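Enterotoxin type A (Staphylococcus aureus, PDB 1DYQ) acts as a superantigenic food-poisoning toxin that activates the host immune system by binding MHC class II, partly through a zinc ion, and T-cell receptors. Local coordinates at residues Asp12-Lys15 with Lys16-Gln20; Lys75-Val78 with Asp79-Lys82; Tyr95-Ala98 with Gly99-Asn103; Thr152-Glu155 with Leu156-Ala160. The protein carries 3 engineered substitutions. All coordinates share one frame; numbering follows the deposited sequence.

Overall arrangement
Contact 4, the N-terminal turns of the helix 153-168, is buried near the centre of the chain, whereas contacts 1 and 3 are surface loops and contact 2 is a partly buried helix. Contacts 2 and 3 both belong to the OB-fold domain, with centres about 21 Å apart; contact 4 lies in the beta-grasp domain, and contact 1 is on N-terminal chain laid against that same part. The chemistry follows the place. Waters knit the arginine of contact 1, the acidic side of contact 2 and the turn of contact 3, while in contact 4 protein partners in neighbouring strands and loops satisfy the buried polar side chains.

Contact 1: Asp12-Lys15 with Lys16-Gln20; sequences DLRK and KSELQ
Lys16 begins a short 3-10 turn whose third residue, Glu18, bonds back to Lys15 O and packs on the Arg14 side chain. The side chain of Lys16 is stretched out and turns away from that turn, its NZ making a salt bridge with Asp174 and a hydrogen bond to Asn172 O, which ties the loop to both residues. Ser17 only brushes the preceding segment, its OG lying 3.6 Å from Lys15 CB. Glu18 closes the turn: its N donates to Lys15 O at 2.9 Å, a fairly straight bond (163°). The same residue lays CB 3.7 Å from Arg14 NE, while its carboxylate, bent back at chi2 (-73°), meets the guanidinium only through water. That water takes a hydrogen bond from Arg14 NE at 2.7 Å and gives one to Glu18 OE1 at 2.9 Å, at the edge of the guanidinium plane. The opposite charges, not in direct contact, probably still attract through the water. Leu19, in one of its two modelled conformers, sets CD1 over a face of the guanidinium, 3.4 Å from Arg14 NH1; this detail is therefore somewhat provisional. At Gln20 the backbone N reaches Arg14 NH2 through another water. Arg14 NH1 in turn binds the carbonyls of Phe200 and Ala202, which fixes the plane that the waters fringe. The arrangement is a 3-10 turn (16-18) against which the Arg14 side chain is laid, in the loop before helix 23-32, tying that loop to the beta-grasp domain of a staphylococcal superantigen.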
loop_
_atom_site.group_PDB
_atom_site.type_symbol
_atom_site.label_atom_id
_atom_site.label_comp_id
_atom_site.label_asym_id
_atom_site.label_seq_id
_atom_site.Cartn_x
_atom_site.Cartn_y
_atom_site.Cartn_z
ATOM N N ASP A 12 -10.429 -20.129 -0.282
ATOM C CA ASP A 12 -9.104 -20.144 0.281
ATOM C C ASP A 12 -8.773 -18.856 1.054
ATOM O O ASP A 12 -7.668 -18.760 1.582
ATOM C CB ASP A 12 -8.045 -20.378 -0.790
ATOM C CG ASP A 12 -7.993 -21.805 -1.297
ATOM O OD1 ASP A 12 -8.359 -22.726 -0.543
ATOM O OD2 ASP A 12 -7.544 -22.008 -2.453
ATOM N N LEU A 13 -9.714 -17.942 1.131
ATOM C CA LEU A 13 -9.501 -16.683 1.852
ATOM C C LEU A 13 -9.373 -16.959 3.352
ATOM O O LEU A 13 -10.130 -17.752 3.921
ATOM C CB LEU A 13 -10.602 -15.685 1.597
ATOM C CG LEU A 13 -10.687 -15.004 0.224
ATOM C CD1 LEU A 13 -11.957 -14.174 0.123
ATOM C CD2 LEU A 13 -9.466 -14.089 0.012
ATOM N N ARG A 14 -8.399 -16.305 3.971
ATOM C CA ARG A 14 -8.168 -16.478 5.412
ATOM C C ARG A 14 -9.253 -15.774 6.199
ATOM O O ARG A 14 -9.744 -14.713 5.849
ATOM C CB ARG A 14 -6.782 -15.936 5.771
ATOM C CG ARG A 14 -6.400 -16.117 7.253
ATOM C CD ARG A 14 -4.863 -16.110 7.330
ATOM N NE ARG A 14 -4.344 -16.143 8.665
ATOM C CZ ARG A 14 -3.795 -15.115 9.316
ATOM N NH1 ARG A 14 -3.737 -13.927 8.752
ATOM N NH2 ARG A 14 -3.312 -15.307 10.544
ATOM N N LYS A 15 -9.731 -16.446 7.266
ATOM C CA LYS A 15 -10.766 -15.861 8.107
ATOM C C LYS A 15 -10.158 -14.848 9.078
ATOM O O LYS A 15 -9.090 -15.085 9.661
ATOM C CB LYS A 15 -11.472 -16.964 8.910
ATOM C CG LYS A 15 -11.768 -18.220 8.130
ATOM C CD LYS A 15 -13.104 -18.209 7.439
ATOM C CE LYS A 15 -13.540 -19.631 7.060
ATOM N NZ LYS A 15 -13.634 -20.509 8.255
ATOM N N LYS A 16 -10.873 -13.779 9.329
ATOM C CA LYS A 16 -10.490 -12.758 10.287
ATOM C C LYS A 16 -10.239 -13.326 11.672
ATOM O O LYS A 16 -9.372 -12.869 12.421
ATOM C CB LYS A 16 -11.590 -11.690 10.345
ATOM C CG LYS A 16 -11.385 -10.695 11.497
ATOM C CD LYS A 16 -12.628 -9.800 11.546
ATOM C CE LYS A 16 -12.560 -8.769 12.618
ATOM N NZ LYS A 16 -13.787 -7.945 12.733
ATOM N N SER A 17 -10.945 -14.417 12.025
ATOM C CA SER A 17 -10.806 -15.063 13.299
ATOM C C SER A 17 -9.456 -15.725 13.504
ATOM O O SER A 17 -9.118 -16.096 14.643
ATOM C CB SER A 17 -11.921 -16.145 13.432
ATOM O OG SER A 17 -11.747 -17.154 12.484
ATOM N N GLU A 18 -8.676 -15.898 12.447
ATOM C CA GLU A 18 -7.358 -16.506 12.537
ATOM C C GLU A 18 -6.310 -15.504 13.019
ATOM O O GLU A 18 -5.189 -15.878 13.359
ATOM C CB GLU A 18 -6.934 -17.057 11.173
ATOM C CG GLU A 18 -7.754 -18.257 10.711
ATOM C CD GLU A 18 -7.414 -19.517 11.491
ATOM O OE1 GLU A 18 -6.201 -19.819 11.636
ATOM O OE2 GLU A 18 -8.342 -20.197 11.964
ATOM N N LEU A 19 -6.662 -14.224 12.968
ATOM C CA LEU A 19 -5.679 -13.184 13.306
ATOM C C LEU A 19 -5.316 -13.224 14.767
ATOM O O LEU A 19 -6.203 -13.223 15.638
ATOM C CB LEU A 19 -6.197 -11.825 12.864
ATOM C CG LEU A 19 -5.914 -11.433 11.403
ATOM C CD1 LEU A 19 -6.286 -12.559 10.451
ATOM C CD2 LEU A 19 -6.694 -10.162 11.053
ATOM N N GLN A 20 -4.011 -13.266 15.065
ATOM C CA GLN A 20 -3.577 -13.372 16.443
ATOM C C GLN A 20 -3.081 -12.065 17.022
ATOM O O GLN A 20 -2.560 -11.181 16.343
ATOM C CB GLN A 20 -2.587 -14.511 16.640
ATOM C CG GLN A 20 -3.184 -15.907 16.483
ATOM C CD GLN A 20 -4.453 -16.108 17.275
ATOM O OE1 GLN A 20 -5.567 -16.062 16.734
ATOM N NE2 GLN A 20 -4.327 -16.343 18.579
HETATM O O HOH W 1 -2.068 -13.268 12.629
HETATM O O HOH W 2 -4.552 -18.728 9.578
HETATM O O HOH W 3 -3.706 -17.869 12.826
#

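Contact 2: Lys75-Val78 with Asp79-Lys82; sequences KDIV and DKYK
Ile77 and Tyr81, one helical turn apart, run side by side in the same direction on the packed, buried side of the helix. Ile77 CG2 lies at an ordinary packing distance of 4.1 Å from Tyr81 CE2; the close approach is that of Tyr81 CD2, 3.2 Å from Ile77 O and oblique to it. Tyr81 and Val78 both rest on Ile53 of strand 52-55, and Tyr81 reaches on to Val112 and Leu114 of strand 105-114. This is the helix that an OB-fold inserts between its third and fourth strands, 67-71 and 86-91, where it packs against the barrel. Its first turn is regular, with Asp79 N bonded to Lys75 O at 2.8 Å. Further on, i to i+3 bonds appear beside the i+4 ones (Lys80 N to Ile77 O, Tyr81 N to Val78 O), and Val78 O takes two donors, Tyr81 N at 3.0 Å and Lys82 N at 2.9 Å. The other flank is looser and wetter. With CG beside its backbone N (chi1 -73°), Asp79 turns its carboxylate back along the preceding turn, and OD2 sits 3.5 Å from Lys75 CG, touching the aliphatic stem while the ammonium group points elsewhere. A water donates to OD2 and also to Asp76 OD1, 2.7 Å away from the latter, probably easing the repulsion between two carboxylates. At the exposed edge Lys82 NZ reaches back to Asp79 OD1 in a long salt bridge of 3.5 Å.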
loop_
_atom_site.group_PDB
_atom_site.type_symbol
_atom_site.label_atom_id
_atom_site.label_comp_id
_atom_site.label_asym_id
_atom_site.label_seq_id
_atom_site.Cartn_x
_atom_site.Cartn_y
_atom_site.Cartn_z
ATOM N N LYS A 75 18.401 -5.670 -6.295
ATOM C CA LYS A 75 19.261 -4.701 -6.978
ATOM C C LYS A 75 18.671 -4.226 -8.281
ATOM O O LYS A 75 18.646 -3.030 -8.559
ATOM C CB LYS A 75 20.636 -5.337 -7.142
ATOM C CG LYS A 75 21.510 -4.885 -8.260
ATOM C CD LYS A 75 22.613 -5.932 -8.539
ATOM C CE LYS A 75 21.988 -7.303 -8.794
ATOM N NZ LYS A 75 23.026 -8.372 -8.885
ATOM N N ASP A 76 18.000 -5.122 -9.027
ATOM C CA ASP A 76 17.349 -4.647 -10.266
ATOM C C ASP A 76 16.277 -3.623 -9.985
ATOM O O ASP A 76 16.126 -2.640 -10.730
ATOM C CB ASP A 76 16.834 -5.843 -11.062
ATOM C CG ASP A 76 17.953 -6.436 -11.924
ATOM O OD1 ASP A 76 19.131 -6.302 -11.550
ATOM O OD2 ASP A 76 17.627 -7.009 -12.975
ATOM N N ILE A 77 15.525 -3.774 -8.878
ATOM C CA ILE A 77 14.482 -2.821 -8.567
ATOM C C ILE A 77 15.058 -1.482 -8.117
ATOM O O ILE A 77 14.683 -0.444 -8.656
ATOM C CB ILE A 77 13.482 -3.353 -7.534
ATOM C CG1 ILE A 77 12.728 -4.555 -8.112
ATOM C CG2 ILE A 77 12.498 -2.257 -7.127
ATOM C CD1 ILE A 77 11.970 -5.330 -7.044
ATOM N N VAL A 78 16.029 -1.518 -7.191
ATOM C CA VAL A 78 16.605 -0.252 -6.732
ATOM C C VAL A 78 17.314 0.458 -7.879
ATOM O O VAL A 78 17.154 1.684 -8.012
ATOM C CB VAL A 78 17.479 -0.393 -5.492
ATOM C CG1 VAL A 78 18.731 -1.186 -5.698
ATOM C CG2 VAL A 78 17.820 1.022 -4.960
ATOM N N ASP A 79 17.964 -0.281 -8.761
ATOM C CA ASP A 79 18.625 0.323 -9.925
ATOM C C ASP A 79 17.687 1.018 -10.873
ATOM O O ASP A 79 18.123 1.988 -11.578
ATOM C CB ASP A 79 19.494 -0.693 -10.660
ATOM C CG ASP A 79 20.764 -1.052 -9.929
ATOM O OD1 ASP A 79 21.102 -0.381 -8.927
ATOM O OD2 ASP A 79 21.417 -2.036 -10.334
ATOM N N LYS A 80 16.398 0.736 -10.898
ATOM C CA LYS A 80 15.444 1.442 -11.733
ATOM C C LYS A 80 15.286 2.900 -11.306
ATOM O O LYS A 80 14.884 3.771 -12.078
ATOM C CB LYS A 80 14.048 0.798 -11.669
ATOM C CG LYS A 80 13.822 -0.438 -12.481
ATOM C CD LYS A 80 12.317 -0.798 -12.512
ATOM C CE LYS A 80 11.967 -1.660 -11.316
ATOM N NZ LYS A 80 10.994 -2.742 -11.661
ATOM N N TYR A 81 15.441 3.165 -9.995
ATOM C CA TYR A 81 15.096 4.411 -9.405
ATOM C C TYR A 81 16.265 5.226 -8.849
ATOM O O TYR A 81 16.108 6.430 -8.636
ATOM C CB TYR A 81 14.097 4.153 -8.220
ATOM C CG TYR A 81 12.874 3.381 -8.749
ATOM C CD1 TYR A 81 11.967 4.018 -9.581
ATOM C CD2 TYR A 81 12.663 2.080 -8.355
ATOM C CE1 TYR A 81 10.880 3.310 -10.083
ATOM C CE2 TYR A 81 11.556 1.370 -8.835
ATOM C CZ TYR A 81 10.687 2.000 -9.694
ATOM O OH TYR A 81 9.590 1.316 -10.181
ATOM N N LYS A 82 17.355 4.557 -8.562
ATOM C CA LYS A 82 18.508 5.267 -7.949
ATOM C C LYS A 82 19.019 6.338 -8.901
ATOM O O LYS A 82 19.269 6.091 -10.070
ATOM C CB LYS A 82 19.601 4.248 -7.646
ATOM C CG LYS A 82 20.783 4.807 -6.861
ATOM C CD LYS A 82 21.849 3.707 -6.735
ATOM C CE LYS A 82 22.535 3.488 -8.076
ATOM N NZ LYS A 82 23.315 2.222 -8.090
HETATM O O HOH W 4 20.615 -4.060 -11.821
#

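Contact 3: Tyr95-Ala98 with Gly99-Asn103; sequences YQCA and GGTPN. With SO4 (sulfate ion), chain C.
Ala98 O is held twice by Thr101, once by the backbone N at 3.3 Å and once by the hydroxyl OG1 at 2.8 Å. Both donors approach from the same face of the carbonyl plane, tilted from it by 22° and 26°. The threonine can do this because its OG1 lies beside its own backbone N (chi1 -62°), which points hydroxyl and amide at one acceptor. The backbone bond closes a type II beta turn from Ala98 to Thr101, and Gly100, with a positive phi, occupies the third position of the turn. OG1, which gives its proton to Ala98 O, also accepts from a water at 2.8 Å, and that water takes a bond from Ala98 N at 2.9 Å. Beside this polar knot runs a small apolar touch: Cys97 SG lies 3.7 Å from Thr101 CG2, and Cys97 CB is 3.7 Å from Thr101 CB. Further out, Cys97 is joined by the disulfide to Cys107, and Gln96 NE2 is bonded to Cys107 O and Ala91 O, so the loop is fastened to the strands 86-91 and 105-114 it connects. At the start of the segment a sulfate, probably from the crystallisation liquor, accepts from Tyr95 N at 2.9 Å and is also hydrogen-bonded to Tyr65 OH. The result belongs to the disulfide loop of the enterotoxin OB-fold domain: the disulfide ties the middle of the loop to strand 105-114, while a carbonyl with two donors and a bridging water help to hold the turn.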
loop_
_atom_site.group_PDB
_atom_site.type_symbol
_atom_site.label_atom_id
_atom_site.label_comp_id
_atom_site.label_asym_id
_atom_site.label_seq_id
_atom_site.Cartn_x
_atom_site.Cartn_y
_atom_site.Cartn_z
ATOM N N TYR A 95 9.158 1.710 12.643
ATOM C CA TYR A 95 8.962 0.307 12.925
ATOM C C TYR A 95 9.096 -0.564 11.692
ATOM O O TYR A 95 9.236 -1.804 11.828
ATOM C CB TYR A 95 7.676 0.025 13.703
ATOM C CG TYR A 95 6.377 0.358 13.025
ATOM C CD1 TYR A 95 5.916 -0.446 11.972
ATOM C CD2 TYR A 95 5.614 1.436 13.408
ATOM C CE1 TYR A 95 4.730 -0.128 11.329
ATOM C CE2 TYR A 95 4.410 1.758 12.782
ATOM C CZ TYR A 95 3.999 0.947 11.727
ATOM O OH TYR A 95 2.825 1.250 11.083
ATOM N N GLN A 96 9.283 0.016 10.514
ATOM C CA GLN A 96 9.471 -0.719 9.291
ATOM C C GLN A 96 10.928 -0.916 8.902
ATOM O O GLN A 96 11.246 -1.557 7.927
ATOM C CB GLN A 96 8.687 -0.088 8.116
ATOM C CG GLN A 96 7.181 -0.281 8.348
ATOM C CD GLN A 96 6.303 0.302 7.292
ATOM O OE1 GLN A 96 5.135 -0.182 7.140
ATOM N NE2 GLN A 96 6.710 1.311 6.559
ATOM N N CYS A 97 11.817 -0.361 9.737
ATOM C CA CYS A 97 13.237 -0.468 9.481
ATOM C C CYS A 97 13.837 -1.765 10.020
ATOM O O CYS A 97 13.355 -2.306 11.025
ATOM C CB CYS A 97 13.971 0.733 10.105
ATOM S SG CYS A 97 13.421 2.351 9.482
ATOM N N ALA A 98 14.862 -2.244 9.351
ATOM C CA ALA A 98 15.659 -3.373 9.832
ATOM C C ALA A 98 16.646 -2.879 10.891
ATOM O O ALA A 98 16.887 -1.672 10.986
ATOM C CB ALA A 98 16.419 -4.047 8.697
ATOM N N GLY A 99 17.166 -3.820 11.682
ATOM C CA GLY A 99 18.067 -3.443 12.772
ATOM C C GLY A 99 19.268 -2.655 12.276
ATOM O O GLY A 99 19.884 -2.932 11.257
ATOM N N GLY A 100 19.659 -1.648 13.072
ATOM C CA GLY A 100 20.801 -0.826 12.750
ATOM C C GLY A 100 20.536 0.298 11.791
ATOM O O GLY A 100 21.448 0.992 11.323
ATOM N N THR A 101 19.252 0.568 11.482
ATOM C CA THR A 101 18.959 1.780 10.659
ATOM C C THR A 101 19.175 2.962 11.600
ATOM O O THR A 101 18.828 2.880 12.778
ATOM C CB THR A 101 17.493 1.717 10.176
ATOM O OG1 THR A 101 17.368 0.531 9.349
ATOM C CG2 THR A 101 17.118 2.902 9.318
ATOM N N PRO A 102 19.689 4.062 11.083
ATOM C CA PRO A 102 20.005 5.203 11.934
ATOM C C PRO A 102 18.813 5.744 12.669
ATOM O O PRO A 102 17.650 5.680 12.253
ATOM C CB PRO A 102 20.684 6.180 11.019
ATOM C CG PRO A 102 21.271 5.325 9.923
ATOM C CD PRO A 102 20.207 4.238 9.718
ATOM N N ASN A 103 19.090 6.157 13.919
ATOM C CA ASN A 103 18.115 6.854 14.751
ATOM C C ASN A 103 17.443 7.941 13.851
ATOM O O ASN A 103 18.204 8.617 13.133
ATOM C CB ASN A 103 18.949 7.747 15.748
ATOM C CG ASN A 103 19.255 7.082 17.045
ATOM O OD1 ASN A 103 18.367 6.878 17.888
ATOM N ND2 ASN A 103 20.520 6.750 17.283
HETATM S S SO4 C . 8.524 4.250 15.497
HETATM O O1 SO4 C . 7.529 4.451 16.546
HETATM O O2 SO4 C . 9.207 5.495 15.033
HETATM O O3 SO4 C . 7.813 3.674 14.234
HETATM O O4 SO4 C . 9.517 3.178 15.876
HETATM O O HOH W 5 16.090 -0.769 7.235
#

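Contact 4: Thr152-Glu155 with Leu156-Ala160; sequences TVQE and LDLQA
Thr152 ends a short strand and serves as N-cap of the helix that includes Val153 to Ala160. Its OG1 accepts from Glu155 N at 3.0 Å, a capping bond that satisfies an amide at the start of the helix. Beyond it the usual i to i+4 pattern sets in unevenly: Leu156 N to Thr152 O is weak, whereas Asp157 N to Val153 O (2.8 Å) and Leu158 N to Gln154 O (2.9 Å, 170°) are short and straight. Glu155 O has a weak bond from Gln159 N, and Gln159 NE2 adds a second at 3.1 Å, dropping onto the carbonyl from 56° above its plane. This helical turn is thus braced by a side chain as well as by backbone. Gln159 runs beside Glu155, pointing the same way, and NE2 also lies 3.7 Å from Glu155 CG. Glu155 itself, carried away from the helix axis by an extended chain (chi1 173°), sends its carboxylate to Lys148 and Thr146, while Gln159 OE1 takes the backbone N of Lys145. On another side of the helix Gln154 CG meets Leu158 CD1 at 3.7 Å, the two side chains lying alongside and pointing the same way, and the Gln154 amide bonds to Tyr109 O and Ala91 N. These last partners lie in the OB-fold domain, so the helix 153-168 bridges the two domains: Glu155, Leu158 and Gln159 touch Tyr89 of strand 86-91, while Val153 and Asp157 lean on Phe187 and Tyr197 of the beta-grasp strands 182-188 and 195-198.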
loop_
_atom_site.group_PDB
_atom_site.type_symbol
_atom_site.label_atom_id
_atom_site.label_comp_id
_atom_site.label_asym_id
_atom_site.label_seq_id
_atom_site.Cartn_x
_atom_site.Cartn_y
_atom_site.Cartn_z
ATOM N N THR A 152 2.121 2.634 -8.350
ATOM C CA THR A 152 2.380 1.490 -7.490
ATOM C C THR A 152 1.007 0.870 -7.085
ATOM O O THR A 152 0.051 1.604 -6.832
ATOM C CB THR A 152 3.171 1.790 -6.231
ATOM O OG1 THR A 152 2.576 2.700 -5.356
ATOM C CG2 THR A 152 4.596 2.270 -6.625
ATOM N N VAL A 153 1.045 -0.433 -6.953
ATOM C CA VAL A 153 -0.106 -1.122 -6.313
ATOM C C VAL A 153 -0.287 -0.589 -4.911
ATOM O O VAL A 153 -1.414 -0.309 -4.461
ATOM C CB VAL A 153 0.046 -2.628 -6.323
ATOM C CG1 VAL A 153 -1.066 -3.267 -5.456
ATOM C CG2 VAL A 153 -0.030 -3.182 -7.743
ATOM N N GLN A 154 0.806 -0.277 -4.179
ATOM C CA GLN A 154 0.718 0.335 -2.873
ATOM C C GLN A 154 -0.136 1.573 -2.838
ATOM O O GLN A 154 -1.015 1.718 -1.976
ATOM C CB GLN A 154 2.149 0.636 -2.306
ATOM C CG GLN A 154 2.103 1.420 -1.013
ATOM C CD GLN A 154 3.465 1.501 -0.274
ATOM O OE1 GLN A 154 3.444 1.858 0.910
ATOM N NE2 GLN A 154 4.515 1.251 -0.987
ATOM N N GLU A 155 0.033 2.513 -3.771
ATOM C CA GLU A 155 -0.749 3.731 -3.811
ATOM C C GLU A 155 -2.262 3.433 -3.906
ATOM O O GLU A 155 -3.046 4.097 -3.271
ATOM C CB GLU A 155 -0.310 4.651 -4.946
ATOM C CG GLU A 155 -1.181 5.868 -5.153
ATOM C CD GLU A 155 -0.634 6.866 -6.138
ATOM O OE1 GLU A 155 0.592 6.864 -6.406
ATOM O OE2 GLU A 155 -1.435 7.674 -6.680
ATOM N N LEU A 156 -2.584 2.464 -4.752
ATOM C CA LEU A 156 -4.000 2.099 -4.945
ATOM C C LEU A 156 -4.543 1.322 -3.754
ATOM O O LEU A 156 -5.673 1.635 -3.304
ATOM C CB LEU A 156 -4.146 1.221 -6.193
ATOM C CG LEU A 156 -3.644 1.853 -7.505
ATOM C CD1 LEU A 156 -3.833 0.854 -8.633
ATOM C CD2 LEU A 156 -4.336 3.169 -7.784
ATOM N N ASP A 157 -3.770 0.420 -3.195
ATOM C CA ASP A 157 -4.225 -0.410 -2.070
ATOM C C ASP A 157 -4.386 0.395 -0.809
ATOM O O ASP A 157 -5.357 0.229 -0.064
ATOM C CB ASP A 157 -3.220 -1.562 -1.911
ATOM C CG ASP A 157 -3.728 -2.732 -1.103
ATOM O OD1 ASP A 157 -4.978 -2.880 -0.983
ATOM O OD2 ASP A 157 -2.906 -3.514 -0.581
ATOM N N LEU A 158 -3.498 1.366 -0.533
ATOM C CA LEU A 158 -3.680 2.237 0.628
ATOM C C LEU A 158 -5.005 2.988 0.528
ATOM O O LEU A 158 -5.742 3.125 1.507
ATOM C CB LEU A 158 -2.501 3.222 0.725
ATOM C CG LEU A 158 -1.179 2.585 1.180
ATOM C CD1 LEU A 158 -0.043 3.630 1.002
ATOM C CD2 LEU A 158 -1.275 2.149 2.637
ATOM N N GLN A 159 -5.308 3.514 -0.668
ATOM C CA GLN A 159 -6.535 4.285 -0.817
ATOM C C GLN A 159 -7.753 3.357 -0.678
ATOM O O GLN A 159 -8.685 3.759 0.044
ATOM C CB GLN A 159 -6.612 5.022 -2.136
ATOM C CG GLN A 159 -5.587 6.147 -2.309
ATOM C CD GLN A 159 -5.724 6.709 -3.743
ATOM O OE1 GLN A 159 -6.684 7.423 -4.002
ATOM N NE2 GLN A 159 -4.755 6.396 -4.561
ATOM N N ALA A 160 -7.673 2.192 -1.272
ATOM C CA ALA A 160 -8.850 1.279 -1.203
ATOM C C ALA A 160 -9.116 0.804 0.197
ATOM O O ALA A 160 -10.250 0.898 0.696
ATOM C CB ALA A 160 -8.653 0.102 -2.150
#